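Local coordinates for putative membrane protein (Corynebacterium diphtheriae NCTC 13129, PDB 3C8I) that is of unknown function but belongs to the DUF3239 family and is probably membrane-anchored, this chain being one part of the longer protein, at residues 15-20 and 33-38; 55-60 and 96-101. All blocks are in the same frame, centred on the assembly; numbering follows the deposited sequence.

Contact 1: residues 15-20 and 33-38; sequences DLVPAM and ALVNTN
Ala19 and Ala33 face each other across two antiparallel strands of a beta hairpin, 16-24 and 29-36. They form a non-hydrogen-bonded pair, and their CB atoms meet on one face of the sheet at 4.0 Å. Ala33 CB also lies 3.4 Å from Pro18 O. Val17 points at the opposite strand. Its CB sits 3.4 Å from Leu34 O, a backbone oxygen and not a side chain. The two methyls then divide: CG2 reaches toward Ala33 CB, and CG1 toward Val35 CG1. CG1 is anti to the carbonyl carbon (chi1 -59°), beside the backbone N. Val17, Ala19, Ala33 and Val35 lie together on one face of the sheet. On the other face, Pro18 and Leu34 cross obliquely. The ring touches with CG, which is 3.9 Å from Leu34 CB. One backbone hydrogen bond ties 15-20 to 33-38, from Leu34 N to Pro18 O at 3.1 Å. Pro18 O also receives a CA-H...O contact from Ala33 CA at 3.2 Å, so one carbonyl serves two neighbours. Toward Leu16 and Asn36 the strands diverge; the axes of the short segments 16-20 and 33-36 make 150°. The hairpin lies inside a six-stranded antiparallel sheet. Strand 70-80 pairs with 16-24 and meets Val17 and Ala19 through Ala73; strand 47-54 pairs with 29-36. Helix 115-124 packs over the face carrying Pro18 and Leu34, where Trp118 touches Pro18 and Thr120 touches Leu34.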
# COMPACT_ATOMS: atom_id res chain seq x y z
N ASP B 15 -10.97 -19.12 2.81
CA ASP B 15 -12.27 -19.63 2.32
C ASP B 15 -12.96 -18.76 1.28
O ASP B 15 -12.62 -17.61 1.08
CB ASP B 15 -13.20 -19.97 3.47
CG ASP B 15 -13.55 -21.43 3.48
OD1 ASP B 15 -13.97 -21.91 2.39
OD2 ASP B 15 -13.40 -22.08 4.54
N LEU B 16 -13.93 -19.36 0.60
CA LEU B 16 -14.52 -18.74 -0.56
C LEU B 16 -15.49 -17.67 -0.12
O LEU B 16 -16.30 -17.89 0.77
CB LEU B 16 -15.26 -19.78 -1.40
CG LEU B 16 -14.35 -20.70 -2.22
CD1 LEU B 16 -15.19 -21.83 -2.83
CD2 LEU B 16 -13.57 -19.89 -3.28
N VAL B 17 -15.43 -16.53 -0.79
CA VAL B 17 -16.40 -15.48 -0.63
C VAL B 17 -16.97 -15.14 -2.01
O VAL B 17 -16.26 -15.21 -3.02
CB VAL B 17 -15.80 -14.22 0.08
CG1 VAL B 17 -15.27 -14.59 1.47
CG2 VAL B 17 -14.68 -13.55 -0.74
N PRO B 18 -18.24 -14.76 -2.07
CA PRO B 18 -18.73 -14.23 -3.34
C PRO B 18 -18.21 -12.82 -3.60
O PRO B 18 -18.08 -12.01 -2.66
CB PRO B 18 -20.24 -14.20 -3.14
CG PRO B 18 -20.42 -14.05 -1.69
CD PRO B 18 -19.29 -14.76 -1.03
N ALA B 19 -17.89 -12.54 -4.85
CA ALA B 19 -17.62 -11.18 -5.32
C ALA B 19 -18.35 -10.94 -6.64
O ALA B 19 -18.76 -11.90 -7.33
CB ALA B 19 -16.09 -10.93 -5.44
N MET B 20 -18.54 -9.68 -7.00
CA MET B 20 -19.33 -9.31 -8.15
C MET B 20 -18.85 -7.96 -8.68
O MET B 20 -18.48 -7.07 -7.90
CB MET B 20 -20.81 -9.21 -7.71
CG MET B 20 -21.85 -9.02 -8.83
SD MET B 20 -23.56 -9.19 -8.17
CE MET B 20 -23.48 -10.81 -7.52
N ALA B 33 -17.20 -7.65 -2.58
CA ALA B 33 -17.28 -8.98 -1.98
C ALA B 33 -18.06 -8.96 -0.68
O ALA B 33 -18.06 -7.96 0.02
CB ALA B 33 -15.86 -9.58 -1.73
N LEU B 34 -18.73 -10.08 -0.38
CA LEU B 34 -19.41 -10.28 0.90
C LEU B 34 -18.46 -11.05 1.84
O LEU B 34 -18.14 -12.21 1.60
CB LEU B 34 -20.75 -11.03 0.70
CG LEU B 34 -21.62 -11.24 1.96
CD1 LEU B 34 -22.26 -9.95 2.45
CD2 LEU B 34 -22.70 -12.31 1.75
N VAL B 35 -18.03 -10.39 2.91
CA VAL B 35 -17.02 -10.92 3.81
C VAL B 35 -17.50 -10.94 5.28
O VAL B 35 -18.42 -10.21 5.69
CB VAL B 35 -15.67 -10.13 3.70
CG1 VAL B 35 -15.00 -10.36 2.33
CG2 VAL B 35 -15.84 -8.65 4.00
N ASN B 36 -16.87 -11.81 6.05
CA ASN B 36 -17.15 -11.96 7.46
C ASN B 36 -16.07 -11.23 8.23
O ASN B 36 -14.90 -11.59 8.13
CB ASN B 36 -17.13 -13.44 7.83
CG ASN B 36 -17.40 -13.71 9.31
OD1 ASN B 36 -17.71 -12.82 10.09
ND2 ASN B 36 -17.32 -14.98 9.67
N THR B 37 -16.44 -10.21 8.99
CA THR B 37 -15.44 -9.43 9.75
C THR B 37 -15.00 -10.06 11.07
O THR B 37 -14.09 -9.52 11.73
CB THR B 37 -15.86 -7.97 9.98
OG1 THR B 37 -16.96 -7.91 10.88
CG2 THR B 37 -16.24 -7.30 8.69
N ASN B 38 -15.60 -11.18 11.48
CA ASN B 38 -15.13 -11.88 12.69
C ASN B 38 -13.79 -12.55 12.48
O ASN B 38 -13.61 -13.29 11.51
CB ASN B 38 -16.14 -12.96 13.16
CG ASN B 38 -17.39 -12.37 13.76
OD1 ASN B 38 -17.38 -11.26 14.29
ND2 ASN B 38 -18.50 -13.14 13.72

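Contact 2: residues 55-60 and 96-101; sequences TAIPGI and IAWATP
Trp98 meets segment 55-60 with the edge of its indole. Ala56 O, Ile57 CA and Pro58 CD all lie near the ring plane at the pyrrole side of that edge. Two loops of the antiparallel-sheet domain are joined here. One follows strand 47-54 and holds a type II beta turn from Ile57 to Ile60. The other follows strand 88-95 and opens with a short 3-10 segment, 96-98. Pro58 CD is in the plane of the indole, 3.9 Å from Trp98 CD1, and the two side chains cross at about a right angle. Ile57 crosses the indole at a slant, with CG1 4.1 Å from Trp98 NE1. Its other branch, CG2, is anti to the backbone N and meets Ala97 CB at 3.9 Å. Ala97 points its methyl at the turn. Ile57 thus touches two residues of the 3-10 segment, Ala97 with CG2 and Trp98 with CG1. Pro58 CG adds a contact with Ala97 O at 3.8 Å. The turn is closed by Ile60 N bonding to Ile57 O. Gly59 has a positive phi of 92°, where a CB would press on the carbonyl O of Pro58. In the other loop, Ile96 O accepts from both Ala99 N and Thr100 N. Around the contact, Ile106 of helix 103-112 touches Ala97, and Arg52 and Ile54 of strand 47-54 touch Trp98. A second subunit also packs here: its Pro58 lies on Trp98, and its Thr55 on Pro58. The contact therefore forms part of a subunit interface. Its polar link is the hydrogen bond from Trp98 NE1 to Ala56 O, 3.0 Å long. The N-H...O angle is 155°, and the donor lies in the carbonyl plane. The oxygen is tilted 16° from the ring plane.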
# COMPACT_ATOMS: atom_id res chain seq x y z
N THR B 55 -7.77 -4.21 -12.23
CA THR B 55 -7.53 -3.89 -13.64
C THR B 55 -7.89 -5.07 -14.55
O THR B 55 -8.53 -4.87 -15.58
CB THR B 55 -6.08 -3.42 -13.85
OG1 THR B 55 -5.89 -2.19 -13.11
CG2 THR B 55 -5.79 -3.20 -15.31
N ALA B 56 -7.51 -6.28 -14.17
CA ALA B 56 -7.67 -7.45 -15.03
C ALA B 56 -8.06 -8.72 -14.27
O ALA B 56 -7.47 -9.03 -13.24
CB ALA B 56 -6.39 -7.71 -15.81
N ILE B 57 -9.04 -9.44 -14.80
CA ILE B 57 -9.36 -10.78 -14.30
C ILE B 57 -9.49 -11.69 -15.53
O ILE B 57 -10.33 -11.42 -16.38
CB ILE B 57 -10.71 -10.82 -13.54
CG1 ILE B 57 -10.73 -9.80 -12.38
CG2 ILE B 57 -10.96 -12.24 -13.04
CD1 ILE B 57 -12.06 -9.70 -11.66
N PRO B 58 -8.65 -12.73 -15.63
CA PRO B 58 -8.75 -13.69 -16.72
C PRO B 58 -10.19 -14.18 -16.91
O PRO B 58 -10.84 -14.53 -15.93
CB PRO B 58 -7.84 -14.83 -16.27
CG PRO B 58 -6.81 -14.18 -15.47
CD PRO B 58 -7.52 -13.07 -14.74
N GLY B 59 -10.66 -14.20 -18.15
CA GLY B 59 -12.03 -14.59 -18.44
C GLY B 59 -13.01 -13.42 -18.48
O GLY B 59 -14.03 -13.50 -19.13
N ILE B 60 -12.71 -12.33 -17.77
CA ILE B 60 -13.61 -11.18 -17.72
C ILE B 60 -13.17 -10.10 -18.70
O ILE B 60 -12.40 -9.20 -18.38
CB ILE B 60 -13.71 -10.59 -16.28
CG1 ILE B 60 -13.90 -11.69 -15.23
CG2 ILE B 60 -14.83 -9.60 -16.19
CD1 ILE B 60 -15.03 -12.63 -15.47
N ILE B 96 -10.49 -15.81 -7.50
CA ILE B 96 -9.76 -17.10 -7.55
C ILE B 96 -9.18 -17.33 -8.95
O ILE B 96 -8.17 -18.03 -9.10
CB ILE B 96 -10.57 -18.34 -7.03
CG1 ILE B 96 -11.66 -18.76 -7.99
CG2 ILE B 96 -11.15 -18.11 -5.66
CD1 ILE B 96 -12.20 -20.18 -7.66
N ALA B 97 -9.77 -16.69 -9.95
CA ALA B 97 -9.24 -16.72 -11.32
C ALA B 97 -7.79 -16.21 -11.45
O ALA B 97 -7.18 -16.44 -12.50
CB ALA B 97 -10.14 -15.94 -12.25
N TRP B 98 -7.24 -15.52 -10.45
CA TRP B 98 -5.83 -15.11 -10.48
C TRP B 98 -4.92 -16.28 -10.12
O TRP B 98 -3.74 -16.28 -10.46
CB TRP B 98 -5.55 -13.98 -9.49
CG TRP B 98 -6.09 -12.62 -9.85
CD1 TRP B 98 -6.63 -12.23 -11.04
CD2 TRP B 98 -6.08 -11.47 -9.01
NE1 TRP B 98 -7.00 -10.90 -10.98
CE2 TRP B 98 -6.67 -10.41 -9.74
CE3 TRP B 98 -5.66 -11.24 -7.69
CZ2 TRP B 98 -6.84 -9.13 -9.19
CZ3 TRP B 98 -5.84 -9.98 -7.15
CH2 TRP B 98 -6.43 -8.94 -7.90
N ALA B 99 -5.49 -17.26 -9.42
CA ALA B 99 -4.78 -18.46 -8.94
C ALA B 99 -4.95 -19.71 -9.82
O ALA B 99 -4.09 -20.60 -9.76
CB ALA B 99 -5.24 -18.79 -7.53
N THR B 100 -6.03 -19.82 -10.59
CA THR B 100 -6.25 -21.00 -11.45
C THR B 100 -6.83 -20.68 -12.83
O THR B 100 -7.80 -19.94 -12.93
CB THR B 100 -7.21 -22.04 -10.76
OG1 THR B 100 -7.55 -23.07 -11.70
CG2 THR B 100 -8.51 -21.38 -10.28
N PRO B 101 -6.27 -21.28 -13.91
CA PRO B 101 -6.80 -21.07 -15.26
C PRO B 101 -8.01 -21.96 -15.56
O PRO B 101 -8.70 -21.78 -16.58
CB PRO B 101 -5.64 -21.50 -16.15
CG PRO B 101 -4.99 -22.58 -15.38
CD PRO B 101 -5.09 -22.18 -13.95

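How the contacts relate
The two contacts follow one another along the chain, and their centres are about 17 Å apart. Contact 1 is near the middle of the sheet, about 5 Å from the centre of the chain. Contact 2 is among the loops, about 14 Å from that centre. They touch directly where Leu16 CD2 packs on Ile96 CG2 at 3.8 Å. Strand 70-80 runs past both contacts; its Ile71 packs on Ile57 and also bonds through its backbone to Ala19. Their surroundings differ. Contact 1 is touched by no other chain of the assembly, whereas a second subunit packs on contact 2. The function is unknown, so neither contact can be assigned to a site.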